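Local coordinates for NIPSNAP domain protein (Burkholderia xenovorans, PDB 5K9F) that is of unknown function but belongs to the NipSnap family and holds oxamic acid, possibly picked up during purification or crystallisation, in a pocket of its small alpha-beta domain, at the interface of chains A and B and the interface of chains A and C. Residues are numbered along the deposited sequence; one frame, centred on the assembly and turned at random. Chains: chain A/B/C, NIPSNAP domain protein.

Contact 1: the interface of chains A and B. Residues chain A 13, 101, 103; chain B 13, 51, 53, 58, 60.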
ATOM      1  N   GLN A  13       3.021   1.929 -19.431  1.00 10.58           N
ATOM      2  CA  GLN A  13       3.504   2.967 -18.518  1.00 10.91           C
ATOM      3  C   GLN A  13       4.445   2.304 -17.524  1.00 13.35           C
ATOM      4  O   GLN A  13       4.013   1.484 -16.706  1.00 13.16           O
ATOM      5  CB  GLN A  13       2.370   3.693 -17.786  1.00 11.58           C
ATOM      6  CG  GLN A  13       2.950   4.791 -16.875  1.00 13.96           C
ATOM      7  CD  GLN A  13       1.917   5.754 -16.318  1.00 23.36           C
ATOM      8  OE1 GLN A  13       2.248   6.881 -15.964  1.00 35.85           O
ATOM      9  NE2 GLN A  13       0.680   5.306 -16.203  1.00 26.50           N
ATOM     10  N   GLU A 101       2.719  -1.218 -16.306  1.00 10.68           N
ATOM     11  CA  GLU A 101       1.308  -1.532 -16.487  1.00  9.34           C
ATOM     12  C   GLU A 101       0.950  -1.334 -17.949  1.00 10.90           C
ATOM     13  O   GLU A 101       1.595  -0.556 -18.659  1.00 12.01           O
ATOM     14  CB  GLU A 101       0.412  -0.652 -15.607  1.00 12.46           C
ATOM     15  CG  GLU A 101       0.495   0.839 -15.980  1.00 12.05           C
ATOM     16  CD  GLU A 101      -0.251   1.750 -15.008  1.00 21.51           C
ATOM     17  OE1 GLU A 101      -0.826   1.248 -14.028  1.00 22.13           O
ATOM     18  OE2 GLU A 101      -0.253   2.974 -15.231  1.00 21.54           O
ATOM     19  N   LEU A 103      -2.003  -0.236 -20.721  1.00 10.71           N
ATOM     20  CA  LEU A 103      -3.156   0.650 -20.839  1.00 11.35           C
ATOM     21  C   LEU A 103      -3.695   0.627 -22.261  1.00 11.11           C
ATOM     22  O   LEU A 103      -2.951   0.410 -23.218  1.00 14.10           O
ATOM     23  CB  LEU A 103      -2.775   2.090 -20.500  1.00 10.61           C
ATOM     24  CG  LEU A 103      -2.064   2.324 -19.166  1.00 11.01           C
ATOM     25  CD1 LEU A 103      -1.649   3.800 -19.043  1.00 15.65           C
ATOM     26  CD2 LEU A 103      -2.942   1.899 -17.976  1.00 12.96           C
TER
ATOM     27  N   GLN B  13      -1.191  13.826 -14.065  1.00 10.58           N
ATOM     28  CA  GLN B  13      -1.710  12.482 -14.328  1.00 10.91           C
ATOM     29  C   GLN B  13      -2.763  12.181 -13.272  1.00 13.35           C
ATOM     30  O   GLN B  13      -2.440  12.058 -12.085  1.00 13.16           O
ATOM     31  CB  GLN B  13      -0.615  11.409 -14.320  1.00 11.58           C
ATOM     32  CG  GLN B  13      -1.228  10.032 -14.638  1.00 13.96           C
ATOM     33  CD  GLN B  13      -0.210   8.945 -14.933  1.00 23.36           C
ATOM     34  OE1 GLN B  13      -0.524   7.967 -15.604  1.00 35.85           O
ATOM     35  NE2 GLN B  13       0.992   9.091 -14.406  1.00 26.50           N
ATOM     36  N   SER B  51      -7.254   0.940 -17.775  1.00 11.01           N
ATOM     37  CA  SER B  51      -6.228  -0.032 -17.422  1.00 10.21           C
ATOM     38  C   SER B  51      -6.555  -1.418 -17.967  1.00 13.93           C
ATOM     39  O   SER B  51      -7.715  -1.836 -18.009  1.00 13.77           O
ATOM     40  CB  SER B  51      -6.064  -0.101 -15.905  1.00 11.25           C
ATOM     41  OG  SER B  51      -7.299  -0.421 -15.276  1.00 12.19           O
ATOM     42  N   THR B  53      -3.993  -3.920 -16.938  1.00 11.79           N
ATOM     43  CA  THR B  53      -3.362  -4.664 -15.856  1.00 12.37           C
ATOM     44  C   THR B  53      -3.342  -3.801 -14.604  1.00 11.35           C
ATOM     45  O   THR B  53      -3.683  -2.607 -14.621  1.00 13.38           O
ATOM     46  CB  THR B  53      -1.933  -5.130 -16.214  1.00 12.93           C
ATOM     47  OG1 THR B  53      -1.064  -4.000 -16.396  1.00 13.47           O
ATOM     48  CG2 THR B  53      -1.927  -5.968 -17.506  1.00 11.73           C
ATOM     49  N   ARG B  58      -9.749   1.306 -13.821  1.00  9.99           N
ATOM     50  CA  ARG B  58      -9.144   2.621 -13.702  1.00 10.61           C
ATOM     51  C   ARG B  58      -9.252   3.359 -15.014  1.00 11.11           C
ATOM     52  O   ARG B  58      -9.063   2.773 -16.086  1.00 12.59           O
ATOM     53  CB  ARG B  58      -7.658   2.541 -13.348  1.00 11.11           C
ATOM     54  CG  ARG B  58      -7.361   2.146 -11.921  1.00 12.27           C
ATOM     55  CD  ARG B  58      -5.848   2.149 -11.716  1.00 11.68           C
ATOM     56  NE  ARG B  58      -5.197   1.061 -12.456  1.00 11.16           N
ATOM     57  CZ  ARG B  58      -3.946   1.092 -12.902  1.00 12.81           C
ATOM     58  NH1 ARG B  58      -3.181   2.167 -12.709  1.00 15.33           N
ATOM     59  NH2 ARG B  58      -3.449   0.032 -13.543  1.00 14.48           N
ATOM     60  N   ILE B  60      -7.305   6.739 -16.607  1.00 13.31           N
ATOM     61  CA  ILE B  60      -6.084   7.486 -16.357  1.00 12.60           C
ATOM     62  C   ILE B  60      -5.987   8.572 -17.409  1.00 11.92           C
ATOM     63  O   ILE B  60      -6.078   8.283 -18.609  1.00 13.63           O
ATOM     64  CB  ILE B  60      -4.860   6.557 -16.404  1.00 11.87           C
ATOM     65  CG1 ILE B  60      -4.953   5.528 -15.271  1.00 13.24           C
ATOM     66  CG2 ILE B  60      -3.578   7.347 -16.289  1.00 14.66           C
ATOM     67  CD1 ILE B  60      -3.923   4.427 -15.423  1.00 21.59           C
TER

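Contact 2: the interface of chains A and B. Residues chain A 49-52, 58, 60; chain B 101-103.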
ATOM      1  N   TYR A  49       8.973  11.370 -18.031  1.00 10.76           N
ATOM      2  CA  TYR A  49       8.754  12.365 -16.986  1.00 10.68           C
ATOM      3  C   TYR A  49       9.516  12.014 -15.717  1.00 13.80           C
ATOM      4  O   TYR A  49       9.909  10.864 -15.496  1.00 13.88           O
ATOM      5  CB  TYR A  49       7.263  12.456 -16.609  1.00 12.62           C
ATOM      6  CG  TYR A  49       6.320  12.618 -17.765  1.00 11.08           C
ATOM      7  CD1 TYR A  49       6.137  13.867 -18.358  1.00 14.49           C
ATOM      8  CD2 TYR A  49       5.604  11.536 -18.261  1.00 14.79           C
ATOM      9  CE1 TYR A  49       5.258  14.024 -19.420  1.00 17.71           C
ATOM     10  CE2 TYR A  49       4.721  11.685 -19.316  1.00 14.47           C
ATOM     11  CZ  TYR A  49       4.551  12.928 -19.887  1.00 15.67           C
ATOM     12  OH  TYR A  49       3.675  13.092 -20.951  1.00 20.31           O
ATOM     13  N   PHE A  50       9.682  13.011 -14.847  1.00 13.30           N
ATOM     14  CA  PHE A  50      10.023  12.726 -13.459  1.00 12.36           C
ATOM     15  C   PHE A  50       8.964  13.321 -12.537  1.00 12.16           C
ATOM     16  O   PHE A  50       8.233  14.242 -12.907  1.00 11.57           O
ATOM     17  CB  PHE A  50      11.439  13.217 -13.080  1.00 13.61           C
ATOM     18  CG  PHE A  50      11.658  14.703 -13.207  1.00 14.84           C
ATOM     19  CD1 PHE A  50      12.068  15.257 -14.410  1.00 15.17           C
ATOM     20  CD2 PHE A  50      11.535  15.517 -12.102  1.00 17.64           C
ATOM     21  CE1 PHE A  50      12.307  16.631 -14.513  1.00 17.51           C
ATOM     22  CE2 PHE A  50      11.773  16.890 -12.202  1.00 22.01           C
ATOM     23  CZ  PHE A  50      12.156  17.434 -13.404  1.00 20.33           C
ATOM     24  N   SER A  51       8.844  12.754 -11.338  1.00 11.01           N
ATOM     25  CA  SER A  51       7.752  13.146 -10.460  1.00 10.21           C
ATOM     26  C   SER A  51       8.067  14.436  -9.711  1.00 13.93           C
ATOM     27  O   SER A  51       9.208  14.687  -9.313  1.00 13.77           O
ATOM     28  CB  SER A  51       7.450  12.031  -9.460  1.00 11.25           C
ATOM     29  OG  SER A  51       8.609  11.701  -8.705  1.00 12.19           O
ATOM     30  N   GLU A  52       7.031  15.259  -9.519  1.00 11.41           N
ATOM     31  CA  GLU A  52       7.102  16.428  -8.649  1.00 11.88           C
ATOM     32  C   GLU A  52       6.292  16.262  -7.377  1.00 11.74           C
ATOM     33  O   GLU A  52       6.560  16.959  -6.399  1.00 13.30           O
ATOM     34  CB  GLU A  52       6.597  17.688  -9.366  1.00 13.56           C
ATOM     35  CG  GLU A  52       7.401  18.100 -10.589  1.00 15.96           C
ATOM     36  CD  GLU A  52       8.732  18.758 -10.254  1.00 21.29           C
ATOM     37  OE1 GLU A  52       9.450  19.125 -11.211  1.00 21.93           O
ATOM     38  OE2 GLU A  52       9.070  18.921  -9.055  1.00 19.57           O
ATOM     39  N   ARG A  58      10.990   9.377  -8.891  1.00  9.99           N
ATOM     40  CA  ARG A  58      10.433   8.471  -9.881  1.00 10.61           C
ATOM     41  C   ARG A  58      10.688   9.004 -11.270  1.00 11.11           C
ATOM     42  O   ARG A  58      10.571  10.210 -11.515  1.00 12.59           O
ATOM     43  CB  ARG A  58       8.919   8.313  -9.728  1.00 11.11           C
ATOM     44  CG  ARG A  58       8.479   7.481  -8.546  1.00 12.27           C
ATOM     45  CD  ARG A  58       6.956   7.385  -8.554  1.00 11.68           C
ATOM     46  NE  ARG A  58       6.328   8.676  -8.244  1.00 11.16           N
ATOM     47  CZ  ARG A  58       5.124   9.051  -8.663  1.00 12.81           C
ATOM     48  NH1 ARG A  58       4.391   8.249  -9.435  1.00 15.33           N
ATOM     49  NH2 ARG A  58       4.642  10.241  -8.298  1.00 14.48           N
ATOM     50  N   ILE A  60       9.035   8.151 -15.050  1.00 13.31           N
ATOM     51  CA  ILE A  60       7.829   7.533 -15.574  1.00 12.60           C
ATOM     52  C   ILE A  60       7.871   7.652 -17.085  1.00 11.92           C
ATOM     53  O   ILE A  60       8.058   8.756 -17.615  1.00 13.63           O
ATOM     54  CB  ILE A  60       6.576   8.214 -15.000  1.00 11.87           C
ATOM     55  CG1 ILE A  60       6.524   7.997 -13.482  1.00 13.24           C
ATOM     56  CG2 ILE A  60       5.323   7.675 -15.649  1.00 14.66           C
ATOM     57  CD1 ILE A  60       5.467   8.860 -12.826  1.00 21.59           C
TER
ATOM     58  N   GLU B 101      -1.302  13.422  -9.640  1.00 10.68           N
ATOM     59  CA  GLU B 101       0.106  13.702  -9.387  1.00  9.34           C
ATOM     60  C   GLU B 101       0.600  14.684 -10.434  1.00 10.90           C
ATOM     61  O   GLU B 101       0.055  14.760 -11.539  1.00 12.01           O
ATOM     62  CB  GLU B 101       0.955  12.426  -9.426  1.00 12.46           C
ATOM     63  CG  GLU B 101       0.969  11.765 -10.815  1.00 12.05           C
ATOM     64  CD  GLU B 101       1.663  10.405 -10.833  1.00 21.51           C
ATOM     65  OE1 GLU B 101       2.127   9.947  -9.775  1.00 22.13           O
ATOM     66  OE2 GLU B 101       1.736   9.794 -11.915  1.00 21.54           O
ATOM     67  N   LEU B 102       1.633  15.442 -10.079  1.00 10.96           N
ATOM     68  CA  LEU B 102       2.230  16.390 -11.013  1.00  9.83           C
ATOM     69  C   LEU B 102       3.581  15.867 -11.463  1.00 12.32           C
ATOM     70  O   LEU B 102       4.355  15.337 -10.653  1.00 12.16           O
ATOM     71  CB  LEU B 102       2.380  17.778 -10.380  1.00 11.76           C
ATOM     72  CG  LEU B 102       1.083  18.413  -9.883  1.00 15.51           C
ATOM     73  CD1 LEU B 102       1.395  19.725  -9.170  1.00 15.61           C
ATOM     74  CD2 LEU B 102       0.105  18.649 -11.024  1.00 16.82           C
ATOM     75  N   LEU B 103       3.833  15.989 -12.770  1.00 10.71           N
ATOM     76  CA  LEU B 103       5.028  15.465 -13.424  1.00 11.35           C
ATOM     77  C   LEU B 103       5.691  16.550 -14.259  1.00 11.11           C
ATOM     78  O   LEU B 103       5.026  17.456 -14.765  1.00 14.10           O
ATOM     79  CB  LEU B 103       4.679  14.302 -14.349  1.00 10.61           C
ATOM     80  CG  LEU B 103       3.863  13.156 -13.747  1.00 11.01           C
ATOM     81  CD1 LEU B 103       3.501  12.137 -14.840  1.00 15.65           C
ATOM     82  CD2 LEU B 103       4.612  12.477 -12.587  1.00 12.96           C
TER

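Contact 3: the interface of chains A and C. Residues chain A 14, 95-98; chain C 20-21, 55-57.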
ATOM      1  N   ARG A  14       5.727   2.665 -17.586  1.00 10.35           N
ATOM      2  CA  ARG A  14       6.748   2.090 -16.718  1.00 10.59           C
ATOM      3  C   ARG A  14       7.165   3.118 -15.683  1.00 11.98           C
ATOM      4  O   ARG A  14       7.294   4.306 -15.993  1.00 14.22           O
ATOM      5  CB  ARG A  14       7.992   1.672 -17.499  1.00 15.50           C
ATOM      6  CG  ARG A  14       7.772   0.584 -18.473  1.00 18.52           C
ATOM      7  CD  ARG A  14       9.022   0.364 -19.298  1.00 21.19           C
ATOM      8  NE  ARG A  14      10.120  -0.295 -18.592  1.00 18.69           N
ATOM      9  CZ  ARG A  14      10.190  -1.611 -18.363  1.00 19.09           C
ATOM     10  NH1 ARG A  14       9.208  -2.428 -18.741  1.00 17.11           N
ATOM     11  NH2 ARG A  14      11.246  -2.113 -17.760  1.00 18.91           N
ATOM     12  N   ILE A  95      18.778   2.449 -10.025  1.00 17.50           N
ATOM     13  CA  ILE A  95      17.394   1.980 -10.025  1.00 16.16           C
ATOM     14  C   ILE A  95      17.149   1.084  -8.813  1.00 18.20           C
ATOM     15  O   ILE A  95      17.813   0.053  -8.641  1.00 22.20           O
ATOM     16  CB  ILE A  95      17.066   1.241 -11.326  1.00 15.52           C
ATOM     17  CG1 ILE A  95      17.156   2.201 -12.511  1.00 19.20           C
ATOM     18  CG2 ILE A  95      15.669   0.655 -11.253  1.00 17.03           C
ATOM     19  CD1 ILE A  95      16.921   1.509 -13.831  1.00 22.48           C
ATOM     20  N   GLU A  96      16.193   1.478  -7.968  1.00 14.43           N
ATOM     21  CA  GLU A  96      15.875   0.692  -6.775  1.00 15.26           C
ATOM     22  C   GLU A  96      14.724  -0.277  -6.994  1.00 13.60           C
ATOM     23  O   GLU A  96      14.726  -1.382  -6.420  1.00 17.46           O
ATOM     24  CB  GLU A  96      15.544   1.613  -5.597  1.00 16.78           C
ATOM     25  CG  GLU A  96      16.741   2.412  -5.113  1.00 24.88           C
ATOM     26  CD  GLU A  96      16.442   3.152  -3.824  1.00 26.71           C
ATOM     27  OE1 GLU A  96      15.253   3.249  -3.455  1.00 39.34           O
ATOM     28  OE2 GLU A  96      17.394   3.629  -3.185  1.00 32.01           O
ATOM     29  N   ARG A  97      13.762   0.092  -7.827  1.00 13.12           N
ATOM     30  CA  ARG A  97      12.539  -0.684  -7.995  1.00 12.36           C
ATOM     31  C   ARG A  97      11.928  -0.330  -9.347  1.00 12.08           C
ATOM     32  O   ARG A  97      12.079   0.796  -9.824  1.00 12.86           O
ATOM     33  CB  ARG A  97      11.569  -0.364  -6.843  1.00 18.47           C
ATOM     34  CG  ARG A  97      10.235  -1.029  -6.940  1.00 30.04           C
ATOM     35  CD  ARG A  97       9.620  -1.170  -5.561  1.00 41.82           C
ATOM     36  NE  ARG A  97       9.080   0.077  -5.035  1.00 38.34           N
ATOM     37  CZ  ARG A  97       7.855   0.515  -5.300  1.00 34.32           C
ATOM     38  NH1 ARG A  97       7.069  -0.185  -6.105  1.00 26.51           N
ATOM     39  NH2 ARG A  97       7.418   1.644  -4.768  1.00 31.28           N
ATOM     40  N   GLN A  98      11.268  -1.308  -9.985  1.00 12.19           N
ATOM     41  CA  GLN A  98      10.651  -1.074 -11.285  1.00 11.14           C
ATOM     42  C   GLN A  98       9.252  -1.661 -11.313  1.00 14.01           C
ATOM     43  O   GLN A  98       9.026  -2.742 -10.763  1.00 14.33           O
ATOM     44  CB  GLN A  98      11.456  -1.718 -12.410  1.00 11.55           C
ATOM     45  CG  GLN A  98      12.901  -1.265 -12.466  1.00 14.41           C
ATOM     46  CD  GLN A  98      13.675  -2.091 -13.454  1.00 17.73           C
ATOM     47  OE1 GLN A  98      13.893  -3.281 -13.232  1.00 18.19           O
ATOM     48  NE2 GLN A  98      14.048  -1.490 -14.592  1.00 19.86           N
TER
ATOM     49  N   PRO C  20      16.739  -5.432  -9.022  1.00 14.47           N
ATOM     50  CA  PRO C  20      16.426  -5.156 -10.427  1.00 15.13           C
ATOM     51  C   PRO C  20      17.437  -5.801 -11.360  1.00 18.44           C
ATOM     52  O   PRO C  20      18.653  -5.745 -11.133  1.00 18.40           O
ATOM     53  CB  PRO C  20      16.473  -3.625 -10.506  1.00 16.28           C
ATOM     54  CG  PRO C  20      16.079  -3.195  -9.132  1.00 20.85           C
ATOM     55  CD  PRO C  20      16.673  -4.217  -8.192  1.00 20.38           C
ATOM     56  N   GLY C  21      16.912  -6.462 -12.390  1.00 17.60           N
ATOM     57  CA  GLY C  21      17.718  -7.065 -13.421  1.00 19.57           C
ATOM     58  C   GLY C  21      18.191  -8.471 -13.138  1.00 18.18           C
ATOM     59  O   GLY C  21      18.861  -9.061 -13.996  1.00 20.62           O
ATOM     60  N   ASP C  55       4.723  -4.970 -10.157  1.00 10.94           N
ATOM     61  CA  ASP C  55       6.108  -4.926  -9.724  1.00 13.20           C
ATOM     62  C   ASP C  55       6.916  -5.866 -10.608  1.00 14.86           C
ATOM     63  O   ASP C  55       6.601  -7.054 -10.716  1.00 13.37           O
ATOM     64  CB  ASP C  55       6.240  -5.349  -8.254  1.00 13.87           C
ATOM     65  CG  ASP C  55       5.653  -4.331  -7.264  1.00 30.66           C
ATOM     66  OD1 ASP C  55       5.438  -3.153  -7.628  1.00 27.24           O
ATOM     67  OD2 ASP C  55       5.439  -4.713  -6.089  1.00 29.45           O
ATOM     68  N   LEU C  56       7.924  -5.330 -11.274  1.00 12.98           N
ATOM     69  CA  LEU C  56       8.821  -6.175 -12.028  1.00 12.92           C
ATOM     70  C   LEU C  56       9.825  -6.800 -11.060  1.00 16.48           C
ATOM     71  O   LEU C  56       9.902  -6.443  -9.883  1.00 16.82           O
ATOM     72  CB  LEU C  56       9.514  -5.375 -13.140  1.00 12.84           C
ATOM     73  CG  LEU C  56       8.552  -4.823 -14.205  1.00 13.97           C
ATOM     74  CD1 LEU C  56       9.202  -3.737 -15.087  1.00 14.79           C
ATOM     75  CD2 LEU C  56       7.980  -5.978 -15.049  1.00 19.22           C
ATOM     76  N   ASN C  57      10.568  -7.767 -11.562  1.00 16.06           N
ATOM     77  CA  ASN C  57      11.580  -8.460 -10.766  1.00 13.45           C
ATOM     78  C   ASN C  57      10.974  -9.301  -9.647  1.00 12.71           C
ATOM     79  O   ASN C  57      11.614  -9.513  -8.614  1.00 13.60           O
ATOM     80  CB  ASN C  57      12.600  -7.475 -10.191  1.00 16.82           C
ATOM     81  CG  ASN C  57      13.172  -6.582 -11.255  1.00 17.06           C
ATOM     82  OD1 ASN C  57      13.811  -7.065 -12.186  1.00 18.66           O
ATOM     83  ND2 ASN C  57      12.921  -5.274 -11.155  1.00 15.49           N
TER
HETATM   84  O   HOH W   1      11.540  -4.033  -8.934  1.00 16.99           O
HETATM   85  O   HOH W   2      14.460  -5.265 -14.743  1.00 42.50           O

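Contact 1: the interface of chains A and B
A:Gln13 and B:Gln13 meet tip to tip, their amides turned 30° apart. NE2 of A:Gln13 lies 3.0 Å from OE1 of B:Gln13, and the symmetry-related bond runs from NE2 of B:Gln13 to OE1 of A:Gln13. Both bonds are bent (140° at the hydrogen), though each donor lies on a lone pair as modelled; the two OE1 atoms also clash at 3.0 Å, so the amide assignment, and with it the pair, is doubtful. Beside it, B:Arg58 presents NH1 and NH2 end-on to A:Glu101, and both nitrogens grip the carboxylate oxygen OE1 at 2.9 Å from the same face of its plane. A:Glu101 has CG between its backbone N and carbonyl carbon (chi1 64°), and its extended chain carries the carboxylate to this salt bridge. Its OE2 takes a bent bond, tilted from the amide plane, from NE2 of A:Gln13 at 2.7 Å. Further out, the carbonyl O of B:Thr53 accepts from NH2 of B:Arg58 at 2.9 Å, which helps to hold the guanidinium in its orientation. A:Leu103 and B:Ile60 cross at about a right angle, CD2 to CD1 3.7 Å. The site joins strands 10-18 and 95-105 of chain A to the sheet of chain B, where A:Leu103 and B:Ser51 form an antiparallel bridge.

Contact 2: the interface of chains A and B
B:Leu103 reaches from the edge strand 95-105 onto A:Tyr49, A:Ser51 and A:Ile60, in the sheet-to-sheet pairing typical of the dimeric alpha-beta barrel superfamily to which NipSnap proteins belong. Its CB is 3.9 Å from CB of A:Tyr49 and 3.8 Å from the carbonyl O of A:Phe50. With CG beside the backbone N (chi1 -52°), the branch points into the partner sheet and its two methyls part. CD1 continues the extended chain (chi2 175°) over the face of the tyrosine ring at its CG/CD2 side, 4.1 Å from both CG and CD2 of A:Tyr49, the two side chains crossing at about a right angle. CD2 turns the other way and lies 3.9 Å from CA of A:Ser51, a direction roughly at right angles to that of A:Ile60 CD1. Of B:Leu103, 64 Å² is hidden by chain A, more than of any other residue in this contact. The backbone holds it in register: A:Ser51 and B:Leu103 form an antiparallel bridge, and the N-H of A:Glu52 donates to the carbonyl O of B:Leu102 at 2.9 Å, 159° at the hydrogen. CB of A:Glu52 packs 3.5 Å from that same O of B:Leu102. At the polar end stands the symmetry twin of the arginine-glutamate salt bridge, here A:Arg58 with B:Glu101, while OG of A:Ser51 has a weak bond from the N of A:Arg58.

Contact 3: the interface of chains A and C
C:Leu56 and A:Gln98 pack at the apolar centre, with CD1 of C:Leu56 4.0 Å from CB of A:Gln98. The same methyl comes obliquely to the NH1/NH2 end of the A:Arg14 guanidinium, 3.7 Å from NH2, the two side chains crossing at about a right angle. Further along the strand, towards its start, C:Pro20 sets CG 3.5 Å from the carbonyl O of A:Glu96, and 60 Å² of the residue is hidden by chain A. Polar bonds frame this core. The N-H of C:Leu56 donates to the carbonyl O of A:Gln98 at 2.9 Å. The extended side chain of A:Gln98, with CG beside its backbone N (chi1 -56°), carries its amide to that of C:Asn57. The two planes are only 10° apart, and ND2 of C:Asn57 bonds OE1 of A:Gln98 at 3.0 Å, almost straight at 177° and on a lone pair. Water 1 bridges the N of A:Gln98 to ND2 of C:Asn57 and the carbonyl O of C:Leu56, and water 2 joins the two side-chain oxygens of the amide pair. At the outer rim, A:Arg97 and C:Asp55 form a long salt bridge, NH1 to OD1 3.7 Å. Behind the amide pair, OD1 of C:Asn57 accepts the N-H of C:Gly21 at 3.2 Å, from above its carbonyl plane.

Contacts 1 and 2 lie in one two-fold interface, their C-alpha centres about 15 Å apart, and repeat the same arginine-glutamate and leucine-isoleucine pairings with the chains exchanged. Contact 3 sits about 17 Å from each and brings in another copy through an interface that is not an exact two-fold. Strand 95-105 of chain A serves contact 1 by its later residues and contact 3 by its first ones, while strand 10-18 offers neighbouring residues to both. The A-B pairing plausibly forms the dimer unit; contact 3 would then link such units within the eight-chain deposited assembly, although crystal packing may account for it.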